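Local coordinates for xyloglucanase (Paenibacillus pabuli, PDB 2JEQ), which catalyses the endo-hydrolysis of beta-1,4 glucosidic bonds in the backbone of xyloglucan, as a glycoside hydrolase of family 5, at residues 45-50 / 85-90; 321-326 / 359-364. One frame throughout, in Å; residues are numbered along the deposited sequence. Where two conformers were deposited one is given.

How the contacts relate
Contacts 1 and 2, whose centres lie about 8 Å apart, meet where the eight-stranded barrel closes, its first strand, 45-47, lying next to its last, 356-360. Asn47 is the joint between them. Its backbone N is 2.7 Å from Tyr360 O, and its ND2 is 2.7 Å from Gly322 O, both probable hydrogen bonds, while its CG lies 3.4 Å from Trp361 CE3. A second tie is the salt bridge from Arg87 NH1 of contact 1 to Glu323 OE2 of contact 2. The sugar completes the connection: Asn50, Trp361 and Asn363 all hydrogen-bond the chain B glucose, so both contacts contribute to the same sugar-binding site.

Contact 1 of 2, residues 45-50 / 85-90; sequences GWNLGN and SIRIPV. With BGC (beta-D-glucopyranose), chain B.
Asn47 and Arg87 stand side by side on the inner face of a TIM barrel, at the pairing of its parallel strands 45-47 and 85-88. Arg87 runs extended, CG anti to the backbone N (chi1 -175°), and this carries its guanidinium past the amide, the two planes being 80° apart. Arg87 NH1 donates to Asn47 OD1 over 2.8 Å, the acceptor lying in the guanidinium plane although the donor is tilted from the plane of the amide carbonyl. Glu178 forms a salt bridge with NH2; Glu323 and Gly322 are the further partners of Arg87 and Asn47. Replacing Arg87 by an alanine removes the guanidinium, which would probably leave Glu178 and Glu323 without this cationic partner and Asn47 OD1 without its NH1 donor.

On the outer face, Trp46 and Ile86 point the same way toward helix 72-80, Ile86 CD1 reaching Trp46 CE3 obliquely at 3.9 Å. Leu48 adds its CB beside Ile86 CG2. Three backbone bonds hold the strands in step: Trp46 N to Ser85 O, Arg87 N to Trp46 O and Leu48 N to Arg87 O, the last nearly straight at 173°. Beyond the strand, Asn50 ND2 donates to O3 of the chain B glucose over 3.0 Å. Just past the paired strands a water links the two segments, donating to Leu48 O at 2.8 Å and to Pro89 O at 2.7 Å.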
loop_
_atom_site.group_PDB
_atom_site.type_symbol
_atom_site.label_atom_id
_atom_site.label_comp_id
_atom_site.label_asym_id
_atom_site.label_seq_id
_atom_site.Cartn_x
_atom_site.Cartn_y
_atom_site.Cartn_z
ATOM N N GLY A 45 -7.764 4.215 -5.974
ATOM C CA GLY A 45 -7.383 4.464 -4.606
ATOM C C GLY A 45 -6.452 5.631 -4.423
ATOM O O GLY A 45 -5.715 6.038 -5.347
ATOM N N TRP A 46 -6.449 6.150 -3.204
ATOM C CA TRP A 46 -5.554 7.229 -2.806
ATOM C C TRP A 46 -4.895 6.895 -1.459
ATOM O O TRP A 46 -5.566 6.460 -0.545
ATOM C CB TRP A 46 -6.368 8.513 -2.735
ATOM C CG TRP A 46 -5.613 9.755 -2.420
ATOM C CD1 TRP A 46 -4.907 10.543 -3.291
ATOM C CD2 TRP A 46 -5.495 10.359 -1.137
ATOM N NE1 TRP A 46 -4.340 11.608 -2.621
ATOM C CE2 TRP A 46 -4.703 11.533 -1.297
ATOM C CE3 TRP A 46 -6.004 10.045 0.131
ATOM C CZ2 TRP A 46 -4.397 12.386 -0.225
ATOM C CZ3 TRP A 46 -5.701 10.896 1.208
ATOM C CH2 TRP A 46 -4.891 12.048 1.017
ATOM N N ASN A 47 -3.578 7.058 -1.354
ATOM C CA ASN A 47 -2.885 6.842 -0.068
ATOM C C ASN A 47 -2.856 8.079 0.807
ATOM O O ASN A 47 -2.491 9.168 0.345
ATOM C CB ASN A 47 -1.450 6.390 -0.291
ATOM C CG ASN A 47 -1.322 4.894 -0.454
ATOM O OD1 ASN A 47 -1.184 4.134 0.534
ATOM N ND2 ASN A 47 -1.306 4.449 -1.716
ATOM N N LEU A 48 -3.195 7.908 2.086
ATOM C CA LEU A 48 -3.086 8.965 3.083
ATOM C C LEU A 48 -1.652 8.910 3.617
ATOM O O LEU A 48 -1.399 8.561 4.777
ATOM C CB LEU A 48 -4.138 8.784 4.195
ATOM C CG LEU A 48 -4.265 9.796 5.334
ATOM C CD1 LEU A 48 -4.610 11.201 4.791
ATOM C CD2 LEU A 48 -5.264 9.360 6.447
ATOM N N GLY A 49 -0.703 9.205 2.736
ATOM C CA GLY A 49 0.711 8.926 3.021
ATOM C C GLY A 49 1.343 9.995 3.864
ATOM O O GLY A 49 0.872 11.145 3.868
ATOM N N ASN A 50 2.457 9.641 4.527
ATOM C CA ASN A 50 3.087 10.487 5.577
ATOM C C ASN A 50 2.143 11.024 6.680
ATOM O O ASN A 50 2.195 12.222 7.089
ATOM C CB ASN A 50 3.889 11.644 4.948
ATOM C CG ASN A 50 5.184 11.188 4.312
ATOM O OD1 ASN A 50 5.462 9.987 4.205
ATOM N ND2 ASN A 50 5.982 12.155 3.873
ATOM N N SER A 85 -11.523 4.460 -2.903
ATOM C CA SER A 85 -10.849 3.755 -1.809
ATOM C C SER A 85 -9.715 4.594 -1.256
ATOM O O SER A 85 -9.072 5.360 -1.989
ATOM C CB SER A 85 -10.298 2.390 -2.250
ATOM O OG SER A 85 -11.266 1.622 -2.929
ATOM N N ILE A 86 -9.476 4.462 0.046
ATOM C CA ILE A 86 -8.359 5.155 0.663
ATOM C C ILE A 86 -7.445 4.122 1.296
ATOM O O ILE A 86 -7.900 3.230 2.015
ATOM C CB ILE A 86 -8.789 6.209 1.724
ATOM C CG1 ILE A 86 -9.887 7.174 1.220
ATOM C CG2 ILE A 86 -7.564 6.984 2.243
ATOM C CD1 ILE A 86 -9.481 8.257 0.247
ATOM N N ARG A 87 -6.146 4.246 1.062
ATOM C CA ARG A 87 -5.238 3.396 1.813
ATOM C C ARG A 87 -4.588 4.219 2.905
ATOM O O ARG A 87 -4.181 5.377 2.669
ATOM C CB ARG A 87 -4.194 2.762 0.908
ATOM C CG ARG A 87 -3.305 1.787 1.627
ATOM C CD ARG A 87 -2.400 1.162 0.588
ATOM N NE ARG A 87 -1.349 0.288 1.110
ATOM C CZ ARG A 87 -0.064 0.613 1.226
ATOM N NH1 ARG A 87 0.370 1.858 0.963
ATOM N NH2 ARG A 87 0.804 -0.301 1.642
ATOM N N ILE A 88 -4.517 3.610 4.088
ATOM C CA ILE A 88 -4.081 4.263 5.310
ATOM C C ILE A 88 -2.886 3.501 5.876
ATOM O O ILE A 88 -3.055 2.540 6.626
ATOM C CB ILE A 88 -5.197 4.339 6.400
ATOM C CG1 ILE A 88 -6.398 5.147 5.889
ATOM C CG2 ILE A 88 -4.618 4.951 7.715
ATOM C CD1 ILE A 88 -7.600 5.206 6.855
ATOM N N PRO A 89 -1.675 3.934 5.517
ATOM C CA PRO A 89 -0.478 3.433 6.170
ATOM C C PRO A 89 -0.538 3.729 7.669
ATOM O O PRO A 89 -0.809 4.869 8.043
ATOM C CB PRO A 89 0.650 4.242 5.481
ATOM C CG PRO A 89 0.067 4.589 4.140
ATOM C CD PRO A 89 -1.357 4.900 4.457
ATOM N N VAL A 90 -0.310 2.718 8.510
ATOM C CA VAL A 90 -0.211 2.925 9.971
ATOM C C VAL A 90 1.025 2.231 10.517
ATOM O O VAL A 90 1.225 1.019 10.289
ATOM C CB VAL A 90 -1.415 2.299 10.764
ATOM C CG1 VAL A 90 -1.459 2.803 12.144
ATOM C CG2 VAL A 90 -2.788 2.526 10.061
HETATM C C2 BGC B . 7.624 9.239 1.516
HETATM C C3 BGC B . 8.712 10.142 2.037
HETATM C C4 BGC B . 9.128 9.711 3.449
HETATM C C5 BGC B . 9.497 8.221 3.402
HETATM C C6 BGC B . 9.973 7.688 4.752
HETATM C C1 BGC B . 8.091 7.790 1.573
HETATM O O2 BGC B . 7.297 9.632 0.206
HETATM O O3 BGC B . 8.156 11.436 1.940
HETATM O O4 BGC B . 10.310 10.403 3.790
HETATM O O5 BGC B . 8.415 7.449 2.896
HETATM O O6 BGC B . 10.971 6.720 4.481
HETATM O O HOH W 1 -1.803 7.213 7.212
#

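Contact 2 of 2, residues 321-326 / 359-364; sequences IGEFGS and VYWDNG. With BGC (beta-D-glucopyranose), chain C; BGC (beta-D-glucopyranose), chain B.
Val359 N donates to Ile321 O and Trp361 N to Phe324 O, the second bond in the carbonyl plane, matching three residue steps on 321-326 to two on 359-364. Phe324 and Tyr360 form a T-shaped pair, Phe324 backed by helix 336-353. The edge of Tyr360 meets the face of Phe324, planes at 84°, with CD1 of Tyr360 3.9 Å above the phenyl plane. Gly325 CA packs against Tyr360 CE1 at 3.8 Å, where a side chain would find little room. Tyr360 OH, hydrogen-bonded to Phe371 O, also receives a bond from a water that accepts from Ser326 N.

On the sugar side Glu323 lies alongside Trp361, the carboxylate turned 31° from the indole. Glu323 OE2 accepts from O2 of the chain C glucose at 2.8 Å. The C3-C5 side of that sugar lies over the rim of one face of Trp361, C3 3.5 Å above the ring plane. Trp361 NE1 reaches edgewise to O2 of the chain B glucose at 3.3 Å, and Asn363 ND2 grips its O3.

In this TIM-barrel beta-alpha-beta unit the indole against bound glucose is consistent with glycoside-hydrolase aromatic platforms, and Glu323, toward the C-terminal end of the seventh strand, with the family 5 nucleophile.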
loop_
_atom_site.group_PDB
_atom_site.type_symbol
_atom_site.label_atom_id
_atom_site.label_comp_id
_atom_site.label_asym_id
_atom_site.label_seq_id
_atom_site.Cartn_x
_atom_site.Cartn_y
_atom_site.Cartn_z
ATOM N N ILE A 321 -2.684 -2.789 -6.538
ATOM C CA ILE A 321 -1.464 -2.007 -6.707
ATOM C C ILE A 321 -1.444 -0.877 -5.645
ATOM O O ILE A 321 -1.827 0.254 -5.930
ATOM C CB ILE A 321 -1.294 -1.498 -8.187
ATOM C CG1 ILE A 321 -1.299 -2.661 -9.207
ATOM C CG2 ILE A 321 0.015 -0.671 -8.359
ATOM C CD1 ILE A 321 -0.261 -3.821 -8.940
ATOM N N GLY A 322 -1.010 -1.206 -4.415
ATOM C CA GLY A 322 -1.257 -0.362 -3.238
ATOM C C GLY A 322 -0.560 0.984 -3.226
ATOM O O GLY A 322 -0.969 1.885 -2.513
ATOM N N GLU A 323 0.482 1.112 -4.049
ATOM C CA GLU A 323 1.167 2.369 -4.292
ATOM C C GLU A 323 1.719 2.437 -5.746
ATOM O O GLU A 323 2.207 1.439 -6.321
ATOM C CB GLU A 323 2.304 2.600 -3.263
ATOM C CG GLU A 323 1.945 2.363 -1.811
ATOM C CD GLU A 323 3.173 2.484 -0.892
ATOM O OE1 GLU A 323 4.262 2.676 -1.462
ATOM O OE2 GLU A 323 3.045 2.368 0.365
ATOM N N PHE A 324 1.600 3.630 -6.336
ATOM C CA PHE A 324 2.220 3.999 -7.617
ATOM C C PHE A 324 2.279 5.552 -7.652
ATOM O O PHE A 324 1.572 6.251 -6.889
ATOM C CB PHE A 324 1.446 3.447 -8.851
ATOM C CG PHE A 324 0.179 4.198 -9.197
ATOM C CD1 PHE A 324 -1.018 3.894 -8.561
ATOM C CD2 PHE A 324 0.186 5.212 -10.170
ATOM C CE1 PHE A 324 -2.191 4.594 -8.874
ATOM C CE2 PHE A 324 -0.983 5.924 -10.479
ATOM C CZ PHE A 324 -2.177 5.605 -9.828
ATOM N N GLY A 325 3.139 6.083 -8.497
ATOM C CA GLY A 325 3.254 7.524 -8.611
ATOM C C GLY A 325 4.652 7.915 -9.014
ATOM O O GLY A 325 5.544 7.076 -9.063
ATOM N N SER A 326 4.818 9.204 -9.328
ATOM C CA SER A 326 6.100 9.778 -9.703
ATOM C C SER A 326 6.274 11.105 -8.966
ATOM O O SER A 326 5.315 11.859 -8.750
ATOM C CB SER A 326 6.202 10.004 -11.224
ATOM O OG SER A 326 5.057 10.690 -11.738
ATOM N N VAL A 359 -3.851 2.321 -6.672
ATOM C CA VAL A 359 -3.918 3.193 -5.497
ATOM C C VAL A 359 -2.737 4.185 -5.522
ATOM O O VAL A 359 -1.597 3.794 -5.330
ATOM C CB VAL A 359 -3.895 2.370 -4.177
ATOM C CG1 VAL A 359 -4.050 3.270 -2.958
ATOM C CG2 VAL A 359 -5.004 1.275 -4.198
ATOM N N TYR A 360 -3.036 5.458 -5.765
ATOM C CA TYR A 360 -2.023 6.491 -5.847
ATOM C C TYR A 360 -1.273 6.796 -4.531
ATOM O O TYR A 360 -1.899 6.927 -3.467
ATOM C CB TYR A 360 -2.622 7.773 -6.480
ATOM C CG TYR A 360 -1.579 8.843 -6.673
ATOM C CD1 TYR A 360 -0.710 8.807 -7.763
ATOM C CD2 TYR A 360 -1.399 9.836 -5.711
ATOM C CE1 TYR A 360 0.269 9.792 -7.939
ATOM C CE2 TYR A 360 -0.396 10.786 -5.851
ATOM C CZ TYR A 360 0.409 10.765 -6.972
ATOM O OH TYR A 360 1.360 11.708 -7.094
ATOM N N TRP A 361 0.056 6.897 -4.616
ATOM C CA TRP A 361 0.886 7.318 -3.473
ATOM C C TRP A 361 0.972 8.846 -3.331
ATOM O O TRP A 361 1.660 9.487 -4.086
ATOM C CB TRP A 361 2.322 6.780 -3.548
ATOM C CG TRP A 361 3.107 7.189 -2.305
ATOM C CD1 TRP A 361 4.175 8.050 -2.238
ATOM C CD2 TRP A 361 2.841 6.780 -0.976
ATOM N NE1 TRP A 361 4.589 8.197 -0.930
ATOM C CE2 TRP A 361 3.798 7.412 -0.136
ATOM C CE3 TRP A 361 1.904 5.917 -0.398
ATOM C CZ2 TRP A 361 3.821 7.219 1.240
ATOM C CZ3 TRP A 361 1.922 5.739 0.974
ATOM C CH2 TRP A 361 2.878 6.373 1.773
ATOM N N ASP A 362 0.299 9.392 -2.325
ATOM C CA ASP A 362 0.293 10.830 -2.054
ATOM C C ASP A 362 0.922 11.002 -0.683
ATOM O O ASP A 362 0.422 10.481 0.304
ATOM C CB ASP A 362 -1.148 11.339 -2.069
ATOM C CG ASP A 362 -1.259 12.854 -2.036
ATOM O OD1 ASP A 362 -0.538 13.544 -1.265
ATOM O OD2 ASP A 362 -2.124 13.374 -2.791
ATOM N N ASN A 363 2.058 11.672 -0.611
ATOM C CA ASN A 363 2.674 11.857 0.697
ATOM C C ASN A 363 2.427 13.277 1.296
ATOM O O ASN A 363 3.066 13.660 2.295
ATOM C CB ASN A 363 4.164 11.506 0.634
ATOM C CG ASN A 363 4.995 12.527 -0.146
ATOM O OD1 ASN A 363 4.463 13.340 -0.904
ATOM N ND2 ASN A 363 6.324 12.496 0.063
ATOM N N GLY A 364 1.552 14.071 0.662
ATOM C CA GLY A 364 1.247 15.418 1.186
ATOM C C GLY A 364 2.273 16.503 0.881
ATOM O O GLY A 364 2.016 17.713 1.057
HETATM C C2 BGC C . 6.631 3.315 0.928
HETATM C C3 BGC C . 6.380 4.745 1.392
HETATM C C4 BGC C . 7.384 5.733 0.753
HETATM C C5 BGC C . 7.466 5.497 -0.769
HETATM C C6 BGC C . 8.387 6.419 -1.588
HETATM C C1 BGC C . 6.681 3.394 -0.586
HETATM O O1 BGC C . 6.636 2.141 -1.216
HETATM O O2 BGC C . 5.602 2.454 1.381
HETATM O O3 BGC C . 6.475 4.781 2.788
HETATM O O4 BGC C . 6.986 7.054 1.053
HETATM O O5 BGC C . 7.837 4.131 -0.916
HETATM O O6 BGC C . 9.721 6.389 -1.101
HETATM C C2 BGC B . 7.624 9.239 1.516
HETATM C C3 BGC B . 8.712 10.142 2.037
HETATM C C4 BGC B . 9.128 9.711 3.449
HETATM C C5 BGC B . 9.497 8.221 3.402
HETATM C C6 BGC B . 9.973 7.688 4.752
HETATM C C1 BGC B . 8.091 7.790 1.573
HETATM O O2 BGC B . 7.297 9.632 0.206
HETATM O O3 BGC B . 8.156 11.436 1.940
HETATM O O4 BGC B . 10.310 10.403 3.790
HETATM O O5 BGC B . 8.415 7.449 2.896
HETATM O O6 BGC B . 10.971 6.720 4.481
HETATM O O HOH W 2 2.712 11.461 -9.423
#